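Local coordinates for cellulose 1,4-beta-cellobiosidase (Thermobifida fusca, PDB 4JJJ), which probably hydrolyses cellulose, releasing cellobiose from chain ends through its family 48 glycoside hydrolase catalytic domain, the part present here, at residues Y262-Y265 with A266-D269; S393-Y396 with G397-Y400; E616-F620 with W621-E625; V624-A627 with T628-A632. The protein carries 1 engineered substitution. All blocks are in the same frame, centred on the assembly; numbering follows the deposited sequence. Where two conformers were deposited one is given.

How the contacts relate
All four contacts are local, each between residues a few positions apart in one continuous stretch, and all lie in the family 48 catalytic domain, an (alpha/alpha)6 barrel threaded by bound glucose units. Contact 3 touches sugar directly, and its Trp621 side chain is about 3 Å from that of Glu51, the predicted proton donor. Contact 4 continues the same helix, 620-637, their centres 11 Å apart. Contact 1 lies across the chain's centre from contact 3, nearest atoms about 17 Å apart. Its Leu263 side chain is about 8 Å from that of Asn224, engineered at the predicted nucleophile position. Contact 2 is a hairpin whose nearest atoms are about 7 Å from contact 1.

Contact 1: residues Y262-Y265 with A266-D269; sequences YLRY and AMFD
A 3-10 turn joins Leu263, Arg264 and Tyr265 to Ala266, Met267 and Phe268 where helix 250-263 of the (alpha/alpha)6 barrel gives way to the loop leading on to strand 302-306. Three successive i to i+3 bonds define it. Ala266 N donates to Leu263 O at 2.9 Å, and Met267 N to Arg264 O at 2.9 Å, each donor standing well above the carbonyl plane, by 49° and 55°, in keeping with the tight winding of a 3-10 segment. The third, from Phe268 N to Tyr265 O, is weak at 3.3 Å.

Leu263 CD1 rests against Ala266 CB at 4.2 Å, on the side covered by Pro223 of helix 223-242. The extended Met267 chain carries its methyl CE to Arg264 CG, the two side chains crossing at a slant, while Trp352 of helix 348-365 touches both residues. The charged end of Arg264 makes salt bridges with Asp351, Asp261 and Glu133, and Tyr265 OH is hydrogen-bonded to Asp128 and Arg316.

Phe268 CG lies beside its own backbone N (chi1 -71°), which brings the ring back to the turn and sets its edge, in plane, against Arg264 O, with CD1 3.2 Å from that oxygen.

Contact 2: residues S393-Y396 with G397-Y400; sequences SQFY and GMYY
Four bonds, one of them weak, close the beta hairpin of strands 394-395 and 398-401 across a type I' turn from Phe395 to Met398. Phe395 and Met398 form the hydrogen-bonded pair: Phe395 N donates to Met398 O and Met398 N to Phe395 O, both at 2.9 Å. Farther from the turn, Tyr400 N reaches Ser393 O at 2.9 Å in a nearly straight bond (172°). Gly397 has phi 81°, which favours glycine.

Gln394 and Tyr399, the non-hydrogen-bonded pair, lie side by side on one face of the hairpin, amide and ring planes 10° apart. The Gln394 amide nitrogen NE2 sits 3.3 Å from Tyr399 CE1, makes a weak bond to Gly397 O and finds a stronger partner in Asn277 OD1. An alanine here would take away that amide and is likely to leave Asn277 OD1 without this donor and the Tyr399 ring without its flat neighbour.

On the other face Met398 CE lies at the edge of the Phe395 ring, 4.4 Å from CD2, and Phe395 also meets the rings of Trp478, Trp365 and Phe362. In the turn, Tyr396 bonds through OH to the zinc ligand Glu361 and sets its CD2 3.5 Å above the centre of the Phe395 ring.

Contact 3: residues E616-F620 with W621-E625; sequences ERHRF and WAQVE. With ZN (zinc ion), chain Y; GLC (alpha-D-glucopyranose), chain C; BGC (beta-D-glucopyranose), chain B; BGC (beta-D-glucopyranose), chain D.
Part of the glycan pocket is built where a loop enters helix 620-637: Arg619, at the N-cap position, and Trp621, in the first turn, both face bound sugar. Modelled as alpha- or beta-glucose, the unit beside Arg619 lays C6 over one face of the guanidinium, offset toward its rim. The extended arm from CG to NE carries the guanidinium there, and its NH2 is gripped by salt bridges to Glu40 and Glu545. Trp621 has chi1 77°, with CG between the backbone N and carbonyl carbon. In this orientation NE1 donates to O2 of the next glucose at 3.0 Å, with that oxygen in the plane of the indole at its edge.

The start of the helix is held by Gln623 N bonding to Arg619 O at 3.0 Å and Val624 N to Phe620 O at 2.9 Å. A methyl of Val624, CG2, makes a CH-pi contact with Phe620, 3.9 Å from the ring centroid. One water accepts from Arg619 N and Gln623 NE2 and donates to Arg617 O, tying the loop to the helix; Gln623 NE2 also bonds to Ile541 O. Three residues before the N-cap, Glu616 OE2 binds zinc at 1.9 Å, together with three waters.

Glu51, the predicted proton donor, touches Trp621 and bonds to a bound glucose. Sugar is therefore met by a donor at the indole edge and by a guanidinium face against C6, a combination consistent with orienting the chain beside that acid.

Contact 4: residues V624-A627 with T628-A632; sequences VEIA and TAFAA
Val624 sends its CG1 methyl to within 4.0 Å of Thr628 CG2, while its carbonyl oxygen takes the Thr628 N-H at 2.8 Å in a bond of 169°. Glu625 comes next, and its carbonyl oxygen is gripped twice, by Ala629 N at 3.0 Å and by Thr628 OG1 at 2.8 Å. The hydroxyl reaches back because OG1 lies between the backbone N and carbonyl carbon of its own residue (chi1 72°), a common habit of helical threonines. Here the helix is 620-637 of the (alpha/alpha)6 barrel, packed among helices 2-14, 50-67, 499-516 and 519-533. Lys507 NZ hydrogen-bonds to Thr628 OG1 and forms a salt bridge with Glu625 OE1; OE2 is hydrogen-bonded to Tyr55 and Trp420. A valine in place of Thr628 would remove the hydroxyl, and Lys507 is likely to lose one of its partners and Glu625 O its second donor.

Ile626 lies alongside Phe630, pointing the same way, with CG2 3.6 Å from ring atom CE2. Its carbonyl oxygen accepts Phe630 N and stands over one face of that ring, 3.5 Å above the plane toward the rim. Ala627 O takes the Ala631 N-H at 3.0 Å, and Phe6 of helix 2-14 touches both alanines.

Contact 1: residues Y262-Y265 with A266-D269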
loop_
_atom_site.group_PDB
_atom_site.type_symbol
_atom_site.label_atom_id
_atom_site.label_comp_id
_atom_site.label_asym_id
_atom_site.label_seq_id
_atom_site.Cartn_x
_atom_site.Cartn_y
_atom_site.Cartn_z
ATOM N N TYR A 262 12.625 -10.973 -0.301
ATOM C CA TYR A 262 11.296 -11.538 -0.571
ATOM C C TYR A 262 10.412 -10.631 -1.385
ATOM O O TYR A 262 9.552 -11.075 -2.118
ATOM C CB TYR A 262 10.597 -11.891 0.723
ATOM C CG TYR A 262 11.216 -13.185 1.343
ATOM C CD1 TYR A 262 10.707 -14.432 1.025
ATOM C CD2 TYR A 262 12.227 -13.110 2.271
ATOM C CE1 TYR A 262 11.291 -15.550 1.525
ATOM C CE2 TYR A 262 12.862 -14.262 2.760
ATOM C CZ TYR A 262 12.330 -15.485 2.401
ATOM O OH TYR A 262 12.923 -16.663 2.920
ATOM N N LEU A 263 10.636 -9.334 -1.247
ATOM C CA LEU A 263 9.821 -8.302 -1.976
ATOM C C LEU A 263 10.009 -8.429 -3.462
ATOM O O LEU A 263 9.198 -7.921 -4.281
ATOM C CB LEU A 263 10.224 -6.909 -1.517
ATOM C CG LEU A 263 9.447 -5.696 -2.032
ATOM C CD1 LEU A 263 7.989 -5.950 -1.792
ATOM C CD2 LEU A 263 9.994 -4.435 -1.289
ATOM N N ARG A 264 11.094 -9.106 -3.861
ATOM C CA ARG A 264 11.171 -9.412 -5.312
ATOM C C ARG A 264 9.968 -10.137 -5.900
ATOM O O ARG A 264 9.756 -10.064 -7.079
ATOM C CB ARG A 264 12.462 -10.188 -5.680
ATOM C CG ARG A 264 13.764 -9.444 -5.317
ATOM C CD ARG A 264 15.032 -10.185 -5.696
ATOM N NE ARG A 264 15.134 -11.374 -4.915
ATOM C CZ ARG A 264 15.816 -12.501 -5.258
ATOM N NH1 ARG A 264 16.311 -12.672 -6.468
ATOM N NH2 ARG A 264 15.888 -13.468 -4.370
ATOM N N TYR A 265 9.223 -10.863 -5.123
ATOM C CA TYR A 265 7.974 -11.497 -5.639
ATOM C C TYR A 265 7.069 -10.456 -6.295
ATOM O O TYR A 265 6.368 -10.769 -7.279
ATOM C CB TYR A 265 7.191 -12.217 -4.510
ATOM C CG TYR A 265 7.596 -13.630 -4.410
ATOM C CD1 TYR A 265 7.194 -14.564 -5.362
ATOM C CD2 TYR A 265 8.374 -14.031 -3.359
ATOM C CE1 TYR A 265 7.565 -15.904 -5.270
ATOM C CE2 TYR A 265 8.803 -15.348 -3.253
ATOM C CZ TYR A 265 8.367 -16.310 -4.178
ATOM O OH TYR A 265 8.803 -17.641 -4.153
ATOM N N ALA A 266 7.070 -9.175 -5.838
ATOM C CA ALA A 266 6.274 -8.130 -6.452
ATOM C C ALA A 266 6.716 -7.780 -7.897
ATOM O O ALA A 266 5.968 -7.114 -8.582
ATOM C CB ALA A 266 6.298 -6.881 -5.562
ATOM N N MET A 267 7.921 -8.230 -8.280
ATOM C CA MET A 267 8.518 -7.917 -9.562
ATOM C C MET A 267 8.087 -8.824 -10.689
ATOM O O MET A 267 8.520 -8.630 -11.849
ATOM C CB MET A 267 10.017 -7.949 -9.423
ATOM C CG MET A 267 10.613 -6.866 -8.555
ATOM S SD MET A 267 12.405 -6.995 -8.616
ATOM C CE MET A 267 12.903 -5.907 -7.323
ATOM N N PHE A 268 7.259 -9.826 -10.340
ATOM C CA PHE A 268 6.883 -10.910 -11.288
ATOM C C PHE A 268 5.443 -10.828 -11.716
ATOM O O PHE A 268 4.570 -10.516 -10.906
ATOM C CB PHE A 268 7.247 -12.272 -10.733
ATOM C CG PHE A 268 8.683 -12.485 -10.717
ATOM C CD1 PHE A 268 9.436 -11.922 -9.690
ATOM C CD2 PHE A 268 9.350 -13.149 -11.735
ATOM C CE1 PHE A 268 10.813 -12.039 -9.675
ATOM C CE2 PHE A 268 10.723 -13.280 -11.713
ATOM C CZ PHE A 268 11.478 -12.729 -10.686
ATOM N N ASP A 269 5.167 -11.247 -12.942
ATOM C CA ASP A 269 3.780 -11.427 -13.388
ATOM C C ASP A 269 3.018 -12.335 -12.381
ATOM O O ASP A 269 3.599 -13.258 -11.814
ATOM C CB ASP A 269 3.794 -12.092 -14.782
ATOM C CG ASP A 269 2.407 -12.285 -15.344
ATOM O OD1 ASP A 269 1.870 -11.303 -15.918
ATOM O OD2 ASP A 269 1.891 -13.408 -15.210
#

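Contact 2: residues S393-Y396 with G397-Y400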
loop_
_atom_site.group_PDB
_atom_site.type_symbol
_atom_site.label_atom_id
_atom_site.label_comp_id
_atom_site.label_asym_id
_atom_site.label_seq_id
_atom_site.Cartn_x
_atom_site.Cartn_y
_atom_site.Cartn_z
ATOM N N SER A 393 -0.585 2.555 -25.629
ATOM C CA SER A 393 0.820 2.717 -25.267
ATOM C C SER A 393 1.421 1.511 -24.540
ATOM O O SER A 393 0.780 0.850 -23.723
ATOM C CB SER A 393 0.979 3.973 -24.368
ATOM O OG SER A 393 2.318 4.334 -24.231
ATOM N N GLN A 394 2.726 1.289 -24.712
ATOM C CA GLN A 394 3.411 0.185 -24.052
ATOM C C GLN A 394 4.701 0.627 -23.351
ATOM O O GLN A 394 5.334 1.649 -23.720
ATOM C CB GLN A 394 3.708 -0.921 -25.009
ATOM C CG GLN A 394 2.455 -1.631 -25.478
ATOM C CD GLN A 394 2.795 -2.780 -26.392
ATOM O OE1 GLN A 394 3.137 -2.524 -27.531
ATOM N NE2 GLN A 394 2.771 -3.990 -25.918
ATOM N N PHE A 395 5.086 -0.166 -22.385
ATOM C CA PHE A 395 6.359 0.014 -21.643
ATOM C C PHE A 395 6.855 -1.433 -21.482
ATOM O O PHE A 395 6.298 -2.236 -20.734
ATOM C CB PHE A 395 6.108 0.680 -20.304
ATOM C CG PHE A 395 7.343 0.796 -19.462
ATOM C CD1 PHE A 395 8.175 1.807 -19.618
ATOM C CD2 PHE A 395 7.592 -0.090 -18.433
ATOM C CE1 PHE A 395 9.325 1.963 -18.811
ATOM C CE2 PHE A 395 8.713 -0.056 -17.644
ATOM C CZ PHE A 395 9.589 1.030 -17.834
ATOM N N TYR A 396 7.976 -1.772 -22.133
ATOM C CA TYR A 396 8.555 -3.087 -22.076
ATOM C C TYR A 396 7.521 -4.178 -22.360
ATOM O O TYR A 396 7.458 -5.212 -21.680
ATOM C CB TYR A 396 9.375 -3.300 -20.785
ATOM C CG TYR A 396 10.655 -2.551 -20.668
ATOM C CD1 TYR A 396 11.823 -3.193 -20.932
ATOM C CD2 TYR A 396 10.712 -1.213 -20.350
ATOM C CE1 TYR A 396 13.005 -2.506 -20.892
ATOM C CE2 TYR A 396 11.868 -0.514 -20.305
ATOM C CZ TYR A 396 13.019 -1.165 -20.617
ATOM O OH TYR A 396 14.217 -0.477 -20.474
ATOM N N GLY A 397 6.672 -3.881 -23.301
ATOM C CA GLY A 397 5.634 -4.846 -23.724
ATOM C C GLY A 397 4.385 -4.925 -22.841
ATOM O O GLY A 397 3.466 -5.704 -23.156
ATOM N N MET A 398 4.405 -4.241 -21.723
ATOM C CA MET A 398 3.221 -4.053 -20.888
ATOM C C MET A 398 2.390 -2.887 -21.368
ATOM O O MET A 398 2.870 -2.033 -22.150
ATOM C CB MET A 398 3.681 -3.905 -19.405
ATOM C CG MET A 398 4.324 -5.098 -18.889
ATOM S SD MET A 398 4.367 -5.079 -17.053
ATOM C CE MET A 398 5.444 -3.646 -16.876
ATOM N N TYR A 399 1.117 -2.865 -20.935
ATOM C CA TYR A 399 0.188 -1.939 -21.452
ATOM C C TYR A 399 -0.125 -0.824 -20.525
ATOM O O TYR A 399 -0.479 -1.103 -19.363
ATOM C CB TYR A 399 -1.116 -2.673 -21.818
ATOM C CG TYR A 399 -0.850 -3.695 -22.943
ATOM C CD1 TYR A 399 -0.728 -3.263 -24.222
ATOM C CD2 TYR A 399 -0.650 -5.015 -22.636
ATOM C CE1 TYR A 399 -0.416 -4.172 -25.240
ATOM C CE2 TYR A 399 -0.345 -5.920 -23.640
ATOM C CZ TYR A 399 -0.254 -5.462 -24.923
ATOM O OH TYR A 399 0.095 -6.335 -25.977
ATOM N N TYR A 400 -0.141 0.418 -21.000
ATOM C CA TYR A 400 -0.485 1.581 -20.167
ATOM C C TYR A 400 -1.863 1.450 -19.556
ATOM O O TYR A 400 -2.836 1.156 -20.234
ATOM C CB TYR A 400 -0.405 2.884 -20.993
ATOM C CG TYR A 400 -0.952 4.059 -20.233
ATOM C CD1 TYR A 400 -0.292 4.518 -19.103
ATOM C CD2 TYR A 400 -2.086 4.711 -20.599
ATOM C CE1 TYR A 400 -0.776 5.542 -18.334
ATOM C CE2 TYR A 400 -2.566 5.779 -19.922
ATOM C CZ TYR A 400 -1.954 6.224 -18.716
ATOM O OH TYR A 400 -2.428 7.291 -17.956
#

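Contact 3: residues E616-F620 with W621-E625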
loop_
_atom_site.group_PDB
_atom_site.type_symbol
_atom_site.label_atom_id
_atom_site.label_comp_id
_atom_site.label_asym_id
_atom_site.label_seq_id
_atom_site.Cartn_x
_atom_site.Cartn_y
_atom_site.Cartn_z
ATOM N N GLU A 616 -12.382 15.635 12.167
ATOM C CA GLU A 616 -10.980 15.993 12.191
ATOM C C GLU A 616 -10.244 14.693 12.553
ATOM O O GLU A 616 -10.201 14.308 13.750
ATOM C CB GLU A 616 -10.654 17.141 13.128
ATOM C CG GLU A 616 -11.290 18.447 12.658
ATOM C CD GLU A 616 -10.664 19.704 13.074
ATOM O OE1 GLU A 616 -9.568 19.661 13.639
ATOM O OE2 GLU A 616 -11.268 20.745 12.673
ATOM N N ARG A 617 -9.729 13.957 11.538
ATOM C CA ARG A 617 -9.239 12.618 11.744
ATOM C C ARG A 617 -7.698 12.603 12.010
ATOM O O ARG A 617 -6.958 13.463 11.487
ATOM C CB ARG A 617 -9.523 11.744 10.494
ATOM C CG ARG A 617 -10.992 11.359 10.416
ATOM C CD ARG A 617 -11.369 10.962 9.060
ATOM N NE ARG A 617 -12.612 10.168 9.056
ATOM C CZ ARG A 617 -13.108 9.610 7.945
ATOM N NH1 ARG A 617 -12.616 9.907 6.742
ATOM N NH2 ARG A 617 -14.158 8.785 8.035
ATOM N N HIS A 618 -7.294 11.604 12.748
ATOM C CA HIS A 618 -5.874 11.367 13.141
ATOM C C HIS A 618 -5.526 9.976 12.613
ATOM O O HIS A 618 -5.500 8.967 13.321
ATOM C CB HIS A 618 -5.768 11.496 14.638
ATOM C CG HIS A 618 -6.186 12.849 15.103
ATOM N ND1 HIS A 618 -7.491 13.090 15.409
ATOM C CD2 HIS A 618 -5.546 14.045 15.283
ATOM C CE1 HIS A 618 -7.659 14.357 15.741
ATOM N NE2 HIS A 618 -6.485 14.947 15.718
ATOM N N ARG A 619 -5.169 9.881 11.316
ATOM C CA ARG A 619 -4.648 8.694 10.644
ATOM C C ARG A 619 -3.208 8.519 11.079
ATOM O O ARG A 619 -2.441 9.442 11.019
ATOM C CB ARG A 619 -4.708 8.817 9.143
ATOM C CG ARG A 619 -6.165 8.879 8.606
ATOM C CD ARG A 619 -6.070 9.186 7.081
ATOM N NE ARG A 619 -7.406 9.222 6.481
ATOM C CZ ARG A 619 -8.196 10.274 6.445
ATOM N NH1 ARG A 619 -7.840 11.411 6.987
ATOM N NH2 ARG A 619 -9.361 10.152 5.835
ATOM N N PHE A 620 -2.892 7.328 11.497
ATOM C CA PHE A 620 -1.499 7.059 11.979
ATOM C C PHE A 620 -0.417 7.495 10.990
ATOM O O PHE A 620 0.525 8.219 11.323
ATOM C CB PHE A 620 -1.342 5.627 12.372
ATOM C CG PHE A 620 0.007 5.302 12.985
ATOM C CD1 PHE A 620 0.300 5.683 14.312
ATOM C CD2 PHE A 620 1.032 4.682 12.273
ATOM C CE1 PHE A 620 1.522 5.421 14.904
ATOM C CE2 PHE A 620 2.262 4.441 12.867
ATOM C CZ PHE A 620 2.518 4.809 14.180
ATOM N N TRP A 621 -0.563 7.051 9.766
ATOM C CA TRP A 621 0.430 7.314 8.739
ATOM C C TRP A 621 0.542 8.807 8.559
ATOM O O TRP A 621 1.619 9.302 8.357
ATOM C CB TRP A 621 0.124 6.583 7.479
ATOM C CG TRP A 621 -0.978 7.102 6.547
ATOM C CD1 TRP A 621 -2.213 6.606 6.401
ATOM C CD2 TRP A 621 -0.924 8.245 5.623
ATOM N NE1 TRP A 621 -2.904 7.287 5.463
ATOM C CE2 TRP A 621 -2.129 8.279 4.935
ATOM C CE3 TRP A 621 0.090 9.140 5.246
ATOM C CZ2 TRP A 621 -2.398 9.182 3.944
ATOM C CZ3 TRP A 621 -0.155 10.023 4.270
ATOM C CH2 TRP A 621 -1.414 10.064 3.609
ATOM N N ALA A 622 -0.536 9.544 8.583
ATOM C CA ALA A 622 -0.523 10.980 8.309
ATOM C C ALA A 622 0.187 11.704 9.455
ATOM O O ALA A 622 0.897 12.687 9.263
ATOM C CB ALA A 622 -1.941 11.515 8.103
ATOM N N GLN A 623 -0.147 11.300 10.700
ATOM C CA GLN A 623 0.473 11.938 11.853
ATOM C C GLN A 623 1.962 11.688 11.863
ATOM O O GLN A 623 2.741 12.577 12.226
ATOM C CB GLN A 623 -0.204 11.484 13.150
ATOM C CG GLN A 623 -1.721 11.808 13.208
ATOM C CD GLN A 623 -1.969 13.310 13.045
ATOM O OE1 GLN A 623 -1.398 14.134 13.785
ATOM N NE2 GLN A 623 -2.776 13.696 12.103
ATOM N N VAL A 624 2.397 10.484 11.486
ATOM C CA VAL A 624 3.846 10.201 11.330
ATOM C C VAL A 624 4.403 11.028 10.199
ATOM O O VAL A 624 5.449 11.656 10.302
ATOM C CB VAL A 624 4.080 8.695 11.147
ATOM C CG1 VAL A 624 5.521 8.474 10.795
ATOM C CG2 VAL A 624 3.680 7.886 12.366
ATOM N N GLU A 625 3.693 11.132 9.072
ATOM C CA GLU A 625 4.161 11.883 7.911
ATOM C C GLU A 625 4.519 13.281 8.350
ATOM O O GLU A 625 5.583 13.831 8.080
ATOM C CB GLU A 625 3.084 11.882 6.792
ATOM C CG GLU A 625 3.653 12.251 5.472
ATOM C CD GLU A 625 4.034 11.046 4.644
ATOM O OE1 GLU A 625 5.210 10.814 4.419
ATOM O OE2 GLU A 625 3.168 10.237 4.224
HETATM ZN ZN ZN Y . -10.060 22.231 12.848
HETATM C C1 GLC C . -8.860 10.746 1.147
HETATM C C2 GLC C . -8.599 9.808 0.039
HETATM C C3 GLC C . -8.213 8.410 0.591
HETATM C C4 GLC C . -7.018 8.516 1.545
HETATM C C5 GLC C . -7.381 9.585 2.580
HETATM C C6 GLC C . -6.300 9.931 3.562
HETATM O O1 GLC C . -9.931 10.162 1.776
HETATM O O2 GLC C . -9.875 9.582 -0.704
HETATM O O3 GLC C . -7.990 7.482 -0.458
HETATM O O4 GLC C . -6.848 7.268 2.249
HETATM O O5 GLC C . -7.687 10.820 1.929
HETATM O O6 GLC C . -5.237 10.484 2.869
HETATM C C2 BGC B . -8.266 9.726 -0.349
HETATM C C3 BGC B . -7.927 8.363 0.243
HETATM C C4 BGC B . -6.968 8.514 1.443
HETATM C C5 BGC B . -7.350 9.609 2.458
HETATM C C6 BGC B . -6.221 9.956 3.432
HETATM C C1 BGC B . -8.674 10.702 0.728
HETATM O O1 BGC B . -8.900 11.988 0.061
HETATM O O2 BGC B . -9.347 9.451 -1.301
HETATM O O3 BGC B . -7.343 7.508 -0.745
HETATM O O4 BGC B . -6.838 7.296 2.179
HETATM O O5 BGC B . -7.678 10.817 1.773
HETATM O O6 BGC B . -5.108 10.532 2.798
HETATM C C2 BGC D . -5.468 5.601 3.085
HETATM C C3 BGC D . -4.185 4.789 2.923
HETATM C C4 BGC D . -4.058 4.266 1.462
HETATM C C5 BGC D . -4.319 5.381 0.418
HETATM C C6 BGC D . -4.368 4.802 -0.976
HETATM C C1 BGC D . -5.587 6.686 2.031
HETATM O O2 BGC D . -5.476 6.235 4.357
HETATM O O3 BGC D . -4.229 3.713 3.892
HETATM O O4 BGC D . -2.741 3.702 1.299
HETATM O O5 BGC D . -5.555 6.024 0.752
HETATM O O6 BGC D . -5.365 3.804 -1.077
HETATM O O HOH W 1 -8.300 22.113 11.840
HETATM O O HOH W 2 -4.711 12.526 10.121
HETATM O O HOH W 3 -9.760 23.125 14.653
HETATM O O HOH W 4 -11.130 23.621 12.014
#

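Contact 4: residues V624-A627 with T628-A632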
loop_
_atom_site.group_PDB
_atom_site.type_symbol
_atom_site.label_atom_id
_atom_site.label_comp_id
_atom_site.label_asym_id
_atom_site.label_seq_id
_atom_site.Cartn_x
_atom_site.Cartn_y
_atom_site.Cartn_z
ATOM N N VAL A 624 2.397 10.484 11.486
ATOM C CA VAL A 624 3.846 10.201 11.330
ATOM C C VAL A 624 4.403 11.028 10.199
ATOM O O VAL A 624 5.449 11.656 10.302
ATOM C CB VAL A 624 4.080 8.695 11.147
ATOM C CG1 VAL A 624 5.521 8.474 10.795
ATOM C CG2 VAL A 624 3.680 7.886 12.366
ATOM N N GLU A 625 3.693 11.132 9.072
ATOM C CA GLU A 625 4.161 11.883 7.911
ATOM C C GLU A 625 4.519 13.281 8.350
ATOM O O GLU A 625 5.583 13.831 8.080
ATOM C CB GLU A 625 3.084 11.882 6.792
ATOM C CG GLU A 625 3.653 12.251 5.472
ATOM C CD GLU A 625 4.034 11.046 4.644
ATOM O OE1 GLU A 625 5.210 10.814 4.419
ATOM O OE2 GLU A 625 3.168 10.237 4.224
ATOM N N ILE A 626 3.622 13.877 9.160
ATOM C CA ILE A 626 3.860 15.203 9.708
ATOM C C ILE A 626 5.158 15.252 10.583
ATOM O O ILE A 626 5.969 16.177 10.449
ATOM C CB ILE A 626 2.628 15.744 10.496
ATOM C CG1 ILE A 626 1.413 15.882 9.583
ATOM C CG2 ILE A 626 2.968 17.047 11.142
ATOM C CD1 ILE A 626 0.118 16.001 10.421
ATOM N N ALA A 627 5.213 14.367 11.562
ATOM C CA ALA A 627 6.409 14.284 12.409
ATOM C C ALA A 627 7.655 14.222 11.547
ATOM O O ALA A 627 8.614 14.880 11.837
ATOM C CB ALA A 627 6.362 13.081 13.307
ATOM N N THR A 628 7.665 13.358 10.538
ATOM C CA THR A 628 8.867 13.181 9.668
ATOM C C THR A 628 9.134 14.470 8.882
ATOM O O THR A 628 10.318 14.742 8.614
ATOM C CB THR A 628 8.780 11.978 8.765
ATOM O OG1 THR A 628 7.819 12.174 7.668
ATOM C CG2 THR A 628 8.535 10.743 9.579
ATOM N N ALA A 629 8.146 15.262 8.534
ATOM C CA ALA A 629 8.347 16.504 7.788
ATOM C C ALA A 629 9.075 17.520 8.687
ATOM O O ALA A 629 9.966 18.207 8.261
ATOM C CB ALA A 629 7.005 17.064 7.247
ATOM N N PHE A 630 8.636 17.597 9.924
ATOM C CA PHE A 630 9.328 18.462 10.894
ATOM C C PHE A 630 10.757 18.038 11.128
ATOM O O PHE A 630 11.678 18.894 11.100
ATOM C CB PHE A 630 8.590 18.505 12.225
ATOM C CG PHE A 630 7.179 19.059 12.149
ATOM C CD1 PHE A 630 6.761 20.025 11.184
ATOM C CD2 PHE A 630 6.289 18.722 13.157
ATOM C CE1 PHE A 630 5.451 20.546 11.208
ATOM C CE2 PHE A 630 4.972 19.217 13.168
ATOM C CZ PHE A 630 4.571 20.160 12.266
ATOM N N ALA A 631 10.917 16.742 11.352
ATOM C CA ALA A 631 12.293 16.209 11.514
ATOM C C ALA A 631 13.160 16.418 10.290
ATOM O O ALA A 631 14.347 16.718 10.422
ATOM C CB ALA A 631 12.282 14.803 11.941
ATOM N N ALA A 632 12.619 16.213 9.068
ATOM C CA ALA A 632 13.367 16.411 7.844
ATOM C C ALA A 632 13.828 17.840 7.741
ATOM O O ALA A 632 14.902 18.129 7.185
ATOM C CB ALA A 632 12.592 16.003 6.622
#